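Toll-like receptor 13 (Mus musculus, PDB 4Z0C) recognizes bacterial 23S rRNA as an innate immune receptor and signals through MYD88 and TRAF6 to NF-kappa-B activation and cytokine secretion. Local coordinates at residues H247-R252 with G276-L281; E282-Q287 with T303-L308; N545-L550 with H569-L574. One frame throughout, in Å; residues are numbered along the deposited sequence.

Contact 1: residues H247-R252 with G276-L281; sequences HLQNLR and GNLPKL
The carboxamide of Gln249 reaches across to the neighbouring repeat and donates from NE2 to the backbone O of Asn277, 2.8 Å away. The acceptor lies close to the amide plane and the bond runs nearly along the C=O axis, although the N-H...O angle is only 143°. Turned this way, OE1 of Gln249 rests against the Pro279 ring, 3.3 Å from its CD, with the two side chains crossing at about a right angle. The bend at chi2 (-70°) brings the amide round to this position, and NE2 is also hydrogen-bonded to the carbonyl of Ala245.

At the other end, Lys280 and Arg252 run side by side in the same direction. The methylene CE of Lys280 sits 3.5 Å from NH2 of Arg252, and Lys280 NZ lies 3.9 Å from the same NH2, two like charges close together, which probably disfavour each other. NH1 of Arg252 donates to a lone pair of Asn250 O at 3.0 Å, which steadies the guanidinium from its own segment.

Between these two ends a water joins the backbones: it accepts from Lys280 N at 2.6 Å and donates to Leu251 O at 2.9 Å, with a weak bond to Gln249 O. Below these polar contacts, CD2 of Leu278 packs on CB of Leu248 at 3.6 Å.

Two type I turns, Leu248 to Leu251 and Leu278 to Leu281, give the two loops the same shape, as in successive leucine-rich repeats. Asn250 ND2 extends the series backwards by bonding to Pro226 O. The segments are the loops leading into parallel strands 253-255 and 283-285, and helix 268-275 leads directly into segment 276-281.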
# COMPACT_ATOMS: atom_id res chain seq x y z
N HIS A 247 -2.93 -15.09 56.41
CA HIS A 247 -2.48 -16.14 55.52
C HIS A 247 -1.74 -15.63 54.28
O HIS A 247 -1.35 -16.41 53.42
CB HIS A 247 -3.66 -17.02 55.12
CG HIS A 247 -4.30 -17.72 56.27
ND1 HIS A 247 -5.65 -17.99 56.34
CD2 HIS A 247 -3.76 -18.22 57.42
CE1 HIS A 247 -5.92 -18.61 57.47
NE2 HIS A 247 -4.79 -18.78 58.14
N LEU A 248 -1.53 -14.31 54.20
CA LEU A 248 -0.94 -13.69 53.01
C LEU A 248 0.20 -12.73 53.32
O LEU A 248 0.36 -11.72 52.65
CB LEU A 248 -2.02 -12.94 52.21
CG LEU A 248 -3.18 -13.82 51.76
CD1 LEU A 248 -4.41 -12.99 51.33
CD2 LEU A 248 -2.74 -14.76 50.64
N GLN A 249 0.99 -13.03 54.35
CA GLN A 249 1.99 -12.07 54.79
C GLN A 249 3.20 -12.01 53.87
O GLN A 249 4.01 -11.08 53.96
CB GLN A 249 2.42 -12.33 56.23
CG GLN A 249 1.36 -12.01 57.28
CD GLN A 249 1.09 -10.53 57.42
OE1 GLN A 249 1.95 -9.78 57.89
NE2 GLN A 249 -0.12 -10.11 57.08
N ASN A 250 3.34 -12.99 52.99
CA ASN A 250 4.41 -12.93 52.00
C ASN A 250 4.01 -12.33 50.64
O ASN A 250 4.83 -12.23 49.75
CB ASN A 250 5.05 -14.30 51.80
CG ASN A 250 6.13 -14.59 52.83
OD1 ASN A 250 6.97 -13.73 53.12
ND2 ASN A 250 6.10 -15.79 53.40
N LEU A 251 2.74 -11.95 50.50
CA LEU A 251 2.22 -11.50 49.23
C LEU A 251 2.89 -10.20 48.74
O LEU A 251 2.98 -9.23 49.49
CB LEU A 251 0.70 -11.35 49.30
CG LEU A 251 -0.01 -11.59 47.96
CD1 LEU A 251 0.07 -13.06 47.57
CD2 LEU A 251 -1.45 -11.12 47.98
N ARG A 252 3.38 -10.22 47.50
CA ARG A 252 4.00 -9.04 46.89
C ARG A 252 3.09 -8.37 45.85
O ARG A 252 3.20 -7.17 45.57
CB ARG A 252 5.32 -9.41 46.23
CG ARG A 252 6.56 -9.22 47.09
CD ARG A 252 6.81 -10.43 47.92
NE ARG A 252 8.09 -10.35 48.63
CZ ARG A 252 8.56 -11.30 49.43
NH1 ARG A 252 7.86 -12.42 49.64
NH2 ARG A 252 9.73 -11.14 50.03
N GLY A 276 -4.39 -3.29 53.57
CA GLY A 276 -3.68 -2.54 54.59
C GLY A 276 -2.85 -3.41 55.53
O GLY A 276 -1.93 -2.92 56.19
N ASN A 277 -3.18 -4.70 55.60
CA ASN A 277 -2.44 -5.63 56.46
C ASN A 277 -1.49 -6.58 55.73
O ASN A 277 -1.12 -7.62 56.27
CB ASN A 277 -3.41 -6.42 57.32
CG ASN A 277 -4.03 -5.58 58.41
OD1 ASN A 277 -3.33 -4.92 59.18
ND2 ASN A 277 -5.36 -5.53 58.43
N LEU A 278 -1.11 -6.22 54.50
CA LEU A 278 -0.15 -7.02 53.76
C LEU A 278 1.13 -6.22 53.59
O LEU A 278 1.26 -5.43 52.66
CB LEU A 278 -0.74 -7.41 52.41
CG LEU A 278 -2.12 -8.08 52.52
CD1 LEU A 278 -2.77 -8.21 51.16
CD2 LEU A 278 -1.99 -9.43 53.19
N PRO A 279 2.09 -6.41 54.50
CA PRO A 279 3.25 -5.52 54.60
C PRO A 279 4.25 -5.65 53.45
O PRO A 279 5.15 -4.82 53.31
CB PRO A 279 3.90 -5.94 55.94
CG PRO A 279 3.49 -7.37 56.11
CD PRO A 279 2.10 -7.46 55.54
N LYS A 280 4.11 -6.69 52.63
CA LYS A 280 5.03 -6.88 51.52
C LYS A 280 4.39 -6.53 50.17
O LYS A 280 5.03 -6.60 49.13
CB LYS A 280 5.56 -8.31 51.52
CG LYS A 280 6.49 -8.65 52.67
CD LYS A 280 7.77 -7.84 52.58
CE LYS A 280 8.99 -8.74 52.48
NZ LYS A 280 10.24 -7.95 52.21
N LEU A 281 3.11 -6.17 50.18
CA LEU A 281 2.38 -5.88 48.97
C LEU A 281 2.97 -4.66 48.26
O LEU A 281 3.08 -3.60 48.86
CB LEU A 281 0.90 -5.65 49.28
CG LEU A 281 0.04 -5.42 48.03
CD1 LEU A 281 -0.14 -6.71 47.24
CD2 LEU A 281 -1.31 -4.81 48.40
O HOH W 1 2.47 -8.63 52.27

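Contact 2: residues E282-Q287 with T303-L308. With NAG (2-acetamido-2-deoxy-beta-D-glucopyranose), chain G.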
# COMPACT_ATOMS: atom_id res chain seq x y z
N GLU A 282 3.39 -4.81 47.02
CA GLU A 282 3.92 -3.66 46.29
C GLU A 282 3.34 -3.47 44.87
O GLU A 282 3.47 -2.40 44.27
CB GLU A 282 5.45 -3.68 46.30
CG GLU A 282 6.08 -4.85 45.62
CD GLU A 282 7.53 -5.04 46.08
OE1 GLU A 282 7.85 -4.58 47.20
OE2 GLU A 282 8.33 -5.65 45.33
N THR A 283 2.63 -4.48 44.39
CA THR A 283 2.00 -4.44 43.09
C THR A 283 0.51 -4.74 43.23
O THR A 283 0.13 -5.78 43.79
CB THR A 283 2.62 -5.45 42.12
OG1 THR A 283 3.92 -5.00 41.72
CG2 THR A 283 1.75 -5.62 40.89
N LEU A 284 -0.31 -3.81 42.75
CA LEU A 284 -1.76 -4.00 42.73
C LEU A 284 -2.31 -3.74 41.34
O LEU A 284 -2.24 -2.62 40.82
CB LEU A 284 -2.44 -3.10 43.78
CG LEU A 284 -3.97 -3.19 43.75
CD1 LEU A 284 -4.43 -4.60 44.06
CD2 LEU A 284 -4.60 -2.19 44.69
N VAL A 285 -2.87 -4.79 40.74
CA VAL A 285 -3.56 -4.68 39.48
C VAL A 285 -5.07 -4.54 39.75
O VAL A 285 -5.70 -5.43 40.32
CB VAL A 285 -3.20 -5.85 38.54
CG1 VAL A 285 -3.87 -5.68 37.17
CG2 VAL A 285 -1.68 -5.89 38.34
N PHE A 286 -5.63 -3.43 39.30
CA PHE A 286 -6.91 -2.94 39.81
C PHE A 286 -7.75 -2.39 38.65
O PHE A 286 -7.93 -1.18 38.51
CB PHE A 286 -6.62 -1.84 40.84
CG PHE A 286 -7.57 -1.81 42.00
CD1 PHE A 286 -7.92 -2.97 42.67
CD2 PHE A 286 -8.09 -0.59 42.45
CE1 PHE A 286 -8.79 -2.94 43.75
CE2 PHE A 286 -8.96 -0.55 43.52
CZ PHE A 286 -9.31 -1.73 44.17
N GLN A 287 -8.28 -3.31 37.84
CA GLN A 287 -8.83 -2.99 36.52
C GLN A 287 -10.32 -3.23 36.28
O GLN A 287 -10.97 -4.01 36.97
CB GLN A 287 -8.08 -3.77 35.45
CG GLN A 287 -6.63 -3.44 35.33
CD GLN A 287 -6.03 -4.10 34.10
OE1 GLN A 287 -6.58 -5.07 33.59
NE2 GLN A 287 -4.93 -3.54 33.60
N THR A 303 -2.05 1.64 51.76
CA THR A 303 -1.05 0.87 51.05
C THR A 303 0.24 1.62 50.71
O THR A 303 0.30 2.84 50.78
CB THR A 303 -1.70 0.25 49.81
OG1 THR A 303 -1.00 -0.96 49.48
CG2 THR A 303 -1.71 1.24 48.64
N ARG A 304 1.29 0.89 50.34
CA ARG A 304 2.53 1.53 49.90
C ARG A 304 3.07 0.94 48.58
O ARG A 304 4.14 0.33 48.56
CB ARG A 304 3.58 1.44 51.01
CG ARG A 304 4.60 2.55 51.01
CD ARG A 304 5.92 2.07 51.62
NE ARG A 304 7.00 3.03 51.43
CZ ARG A 304 7.96 2.95 50.51
NH1 ARG A 304 8.01 1.93 49.65
NH2 ARG A 304 8.89 3.90 50.45
N LEU A 305 2.34 1.13 47.48
CA LEU A 305 2.62 0.44 46.21
C LEU A 305 3.81 1.00 45.43
O LEU A 305 4.08 2.20 45.48
CB LEU A 305 1.39 0.45 45.32
CG LEU A 305 0.12 -0.12 45.93
CD1 LEU A 305 -1.08 0.09 45.00
CD2 LEU A 305 0.30 -1.60 46.28
N LEU A 306 4.49 0.10 44.72
CA LEU A 306 5.51 0.46 43.71
C LEU A 306 4.88 0.51 42.31
O LEU A 306 5.22 1.37 41.49
CB LEU A 306 6.65 -0.56 43.69
CG LEU A 306 7.46 -0.71 44.98
CD1 LEU A 306 8.69 -1.65 44.79
CD2 LEU A 306 7.88 0.66 45.48
N PHE A 307 3.96 -0.42 42.07
CA PHE A 307 3.29 -0.56 40.80
C PHE A 307 1.79 -0.65 41.02
O PHE A 307 1.30 -1.58 41.66
CB PHE A 307 3.81 -1.82 40.07
CG PHE A 307 3.11 -2.12 38.76
CD1 PHE A 307 2.60 -1.09 37.97
CD2 PHE A 307 2.98 -3.42 38.30
CE1 PHE A 307 1.97 -1.37 36.77
CE2 PHE A 307 2.35 -3.70 37.10
CZ PHE A 307 1.84 -2.68 36.34
N LEU A 308 1.06 0.31 40.46
CA LEU A 308 -0.39 0.31 40.47
C LEU A 308 -0.92 0.31 39.02
O LEU A 308 -0.54 1.14 38.21
CB LEU A 308 -0.91 1.53 41.25
CG LEU A 308 -2.42 1.81 41.21
CD1 LEU A 308 -3.25 0.62 41.69
CD2 LEU A 308 -2.78 3.07 41.99
C1 NAG G . 12.30 6.95 46.05
C2 NAG G . 11.93 6.46 47.46
C3 NAG G . 13.17 6.38 48.37
C4 NAG G . 14.33 5.67 47.67
C5 NAG G . 14.58 6.25 46.27
C6 NAG G . 15.76 5.63 45.48
C7 NAG G . 9.73 6.80 48.52
C8 NAG G . 8.67 7.78 48.90
N2 NAG G . 10.89 7.29 48.07
O3 NAG G . 12.87 5.70 49.58
O4 NAG G . 15.49 5.79 48.47
O5 NAG G . 13.38 6.18 45.53
O6 NAG G . 15.65 4.26 45.10
O7 NAG G . 9.49 5.60 48.65
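Arg304, near the start of 303-308, extends its chain from CG to NE and turns toward an N-acetylglucosamine of a glycan attached to the protein itself, placing NH2 2.5 Å from the acetamido O7. Leu305 points its CD1 at CB of Leu284 (3.7 Å), an apolar contact on the buried side. Leu306 lies alongside Glu282, its CD1 3.8 Å from the carboxylate carbon CD, while its backbone N donates to Glu282 O at 2.7 Å. That carbonyl is gripped twice: Leu306 N approaches on a lone pair, and Phe307 N comes to Glu282 O nearly along the C=O axis in an almost straight bond of 3.0 Å. Phe307 O accepts from Leu284 N at 3.0 Å, completing the parallel register of Thr283 with Phe307. On their shared face, CG2 of Thr283 meets CD2 of the Phe307 ring at 3.6 Å, the side chains crossing obliquely. Leu308 turns to the opposite face with Leu284, where both side chains also touch Leu299 of helix 293-302. Backbone N-H and C=O groups thus satisfy one another between consecutive leucine-rich repeats, leucines supply the apolar contact, and the doubly bonded Glu282 carbonyl fixes where segment 303-308 enters its strand.

Contact 3: residues N545-L550 with H569-L574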
# COMPACT_ATOMS: atom_id res chain seq x y z
N ASN A 545 24.63 4.38 -9.81
CA ASN A 545 25.46 4.63 -8.64
C ASN A 545 24.62 4.62 -7.35
O ASN A 545 24.96 5.27 -6.34
CB ASN A 545 26.18 5.97 -8.77
CG ASN A 545 25.21 7.12 -8.91
OD1 ASN A 545 24.05 6.92 -9.28
ND2 ASN A 545 25.66 8.32 -8.58
N PHE A 546 23.52 3.88 -7.39
CA PHE A 546 22.57 3.92 -6.30
C PHE A 546 23.16 3.55 -4.94
O PHE A 546 22.75 4.11 -3.92
CB PHE A 546 21.37 3.04 -6.61
CG PHE A 546 20.15 3.36 -5.79
CD1 PHE A 546 19.54 4.60 -5.87
CD2 PHE A 546 19.61 2.40 -4.93
CE1 PHE A 546 18.43 4.89 -5.13
CE2 PHE A 546 18.48 2.67 -4.19
CZ PHE A 546 17.89 3.92 -4.27
N PHE A 547 24.14 2.64 -4.93
CA PHE A 547 24.69 2.10 -3.66
C PHE A 547 26.07 2.61 -3.24
O PHE A 547 26.67 2.09 -2.30
CB PHE A 547 24.67 0.57 -3.68
CG PHE A 547 23.30 0.00 -3.80
CD1 PHE A 547 22.37 0.19 -2.77
CD2 PHE A 547 22.90 -0.67 -4.94
CE1 PHE A 547 21.09 -0.30 -2.88
CE2 PHE A 547 21.62 -1.18 -5.06
CZ PHE A 547 20.71 -1.00 -4.01
N GLN A 548 26.53 3.64 -3.93
CA GLN A 548 27.78 4.34 -3.62
C GLN A 548 27.85 4.71 -2.13
O GLN A 548 26.90 5.23 -1.55
CB GLN A 548 27.84 5.61 -4.48
CG GLN A 548 29.18 6.33 -4.56
CD GLN A 548 30.14 5.68 -5.54
OE1 GLN A 548 29.82 4.68 -6.19
NE2 GLN A 548 31.33 6.25 -5.65
N GLY A 549 28.99 4.42 -1.51
CA GLY A 549 29.26 4.85 -0.16
C GLY A 549 28.93 3.78 0.87
O GLY A 549 29.14 3.99 2.07
N LEU A 550 28.43 2.65 0.39
CA LEU A 550 27.92 1.60 1.27
C LEU A 550 28.86 0.39 1.44
O LEU A 550 28.42 -0.77 1.45
CB LEU A 550 26.53 1.16 0.79
CG LEU A 550 25.42 2.18 1.09
CD1 LEU A 550 24.08 1.73 0.54
CD2 LEU A 550 25.32 2.38 2.59
N HIS A 569 26.63 -2.14 -12.85
CA HIS A 569 27.48 -2.70 -11.80
C HIS A 569 27.17 -2.09 -10.43
O HIS A 569 28.07 -1.68 -9.69
CB HIS A 569 28.95 -2.57 -12.18
CG HIS A 569 29.39 -3.56 -13.21
ND1 HIS A 569 30.30 -3.27 -14.20
CD2 HIS A 569 29.01 -4.85 -13.42
CE1 HIS A 569 30.48 -4.33 -14.96
NE2 HIS A 569 29.71 -5.30 -14.51
N GLN A 570 25.88 -2.08 -10.12
CA GLN A 570 25.34 -1.44 -8.92
C GLN A 570 25.86 -1.99 -7.60
O GLN A 570 25.91 -1.25 -6.62
CB GLN A 570 23.81 -1.51 -8.95
CG GLN A 570 23.16 -0.44 -9.82
CD GLN A 570 22.86 -0.87 -11.26
OE1 GLN A 570 23.36 -1.89 -11.76
NE2 GLN A 570 22.03 -0.08 -11.93
N PHE A 571 26.25 -3.27 -7.57
CA PHE A 571 26.72 -3.88 -6.32
C PHE A 571 28.22 -3.71 -6.07
O PHE A 571 28.72 -4.13 -5.04
CB PHE A 571 26.33 -5.36 -6.24
CG PHE A 571 24.85 -5.59 -6.12
CD1 PHE A 571 24.01 -4.56 -5.70
CD2 PHE A 571 24.29 -6.81 -6.44
CE1 PHE A 571 22.64 -4.75 -5.61
CE2 PHE A 571 22.93 -7.02 -6.35
CZ PHE A 571 22.10 -5.99 -5.94
N ASP A 572 28.92 -3.06 -6.99
CA ASP A 572 30.37 -2.89 -6.84
C ASP A 572 30.86 -2.25 -5.54
O ASP A 572 31.92 -2.63 -5.04
CB ASP A 572 30.98 -2.18 -8.04
CG ASP A 572 31.29 -3.12 -9.20
OD1 ASP A 572 30.80 -4.27 -9.19
OD2 ASP A 572 32.01 -2.69 -10.14
N PRO A 573 30.10 -1.28 -4.99
CA PRO A 573 30.55 -0.71 -3.71
C PRO A 573 30.34 -1.64 -2.52
O PRO A 573 30.98 -1.40 -1.49
CB PRO A 573 29.67 0.54 -3.56
CG PRO A 573 29.20 0.86 -4.95
CD PRO A 573 29.03 -0.46 -5.60
N LEU A 574 29.49 -2.65 -2.65
CA LEU A 574 29.08 -3.48 -1.52
C LEU A 574 30.06 -4.60 -1.14
O LEU A 574 29.69 -5.77 -1.12
CB LEU A 574 27.71 -4.10 -1.79
CG LEU A 574 26.57 -3.14 -2.17
CD1 LEU A 574 25.26 -3.92 -2.26
CD2 LEU A 574 26.45 -1.98 -1.17
O HOH W 2 25.58 1.36 -6.94
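Apolar contacts carry most of this interface, and Phe547 is central to them. Its CG stands anti to the carbonyl carbon (chi1 -62°), which sends the ring toward the following repeat. There CE2 of Phe547 comes within 3.8 Å of CE1 of Phe571, the two side chains running side by side in the same direction. The ring planes are inclined at 47°, so the pair is oblique, with Phe547 CE2 reaching the edge of the Phe571 ring. CD2 of Phe546, from the same segment as Phe547, lies over one face of the Phe547 ring, toward its rim. Leu574 brings CD2 to CB of Leu550 (3.7 Å) and to CB of Phe547 (4.0 Å). Pro573 lays its ring against the opposing backbone, CB being 3.6 Å from Phe547 O, and Gln548 crosses the proline at about a right angle.

No direct hydrogen bond spans the two segments. A water takes that role, accepting from Phe547 N at 2.8 Å and donating to Gln570 O at 2.7 Å. The same Gln570 carbonyl lies at the edge of the Phe547 ring, in its plane, 3.5 Å from CD2. Gln570 itself turns its NE2 to the carbonyl of Val542 and its OE1 to the N of His568; the first bond ties segment 569-574 to the preceding repeat, the second to the residue just before the segment.

Overlapping turns shape both backbones: type I then type II in 545-550, the latter passing through Gly549, and two of type I in 569-574. The phenylalanines and leucines held by these turns fill the interior of the leucine-rich-repeat solenoid, where Phe547, Phe571 and Leu574 all pack on Leu556 of strand 555-557, while Phe547 and Leu550 also touch Leu530 of strand 529-531.

Overall arrangement
From the N terminus, the leucine-rich-repeat solenoid of the ectodomain has already passed through its first repeats when contact 1 brings 276-281 back against 247-252, closing a loop that contains strand 253-255 and helix 268-275. The chain continues directly into contact 2, whose loop is filled largely by helix 293-302. The two are in series and touch: Arg252 O probably accepts hydrogen bonds from the N atoms of Glu282 and Thr283, linking turn and strand pairing across three successive strands. Contact 3 closes much later, around strands 555-557 and 564-566, on the opposite side of the chain's centre, its centre 56 Å from that of contact 2. None nests or crosses; each joins adjacent turns of the solenoid.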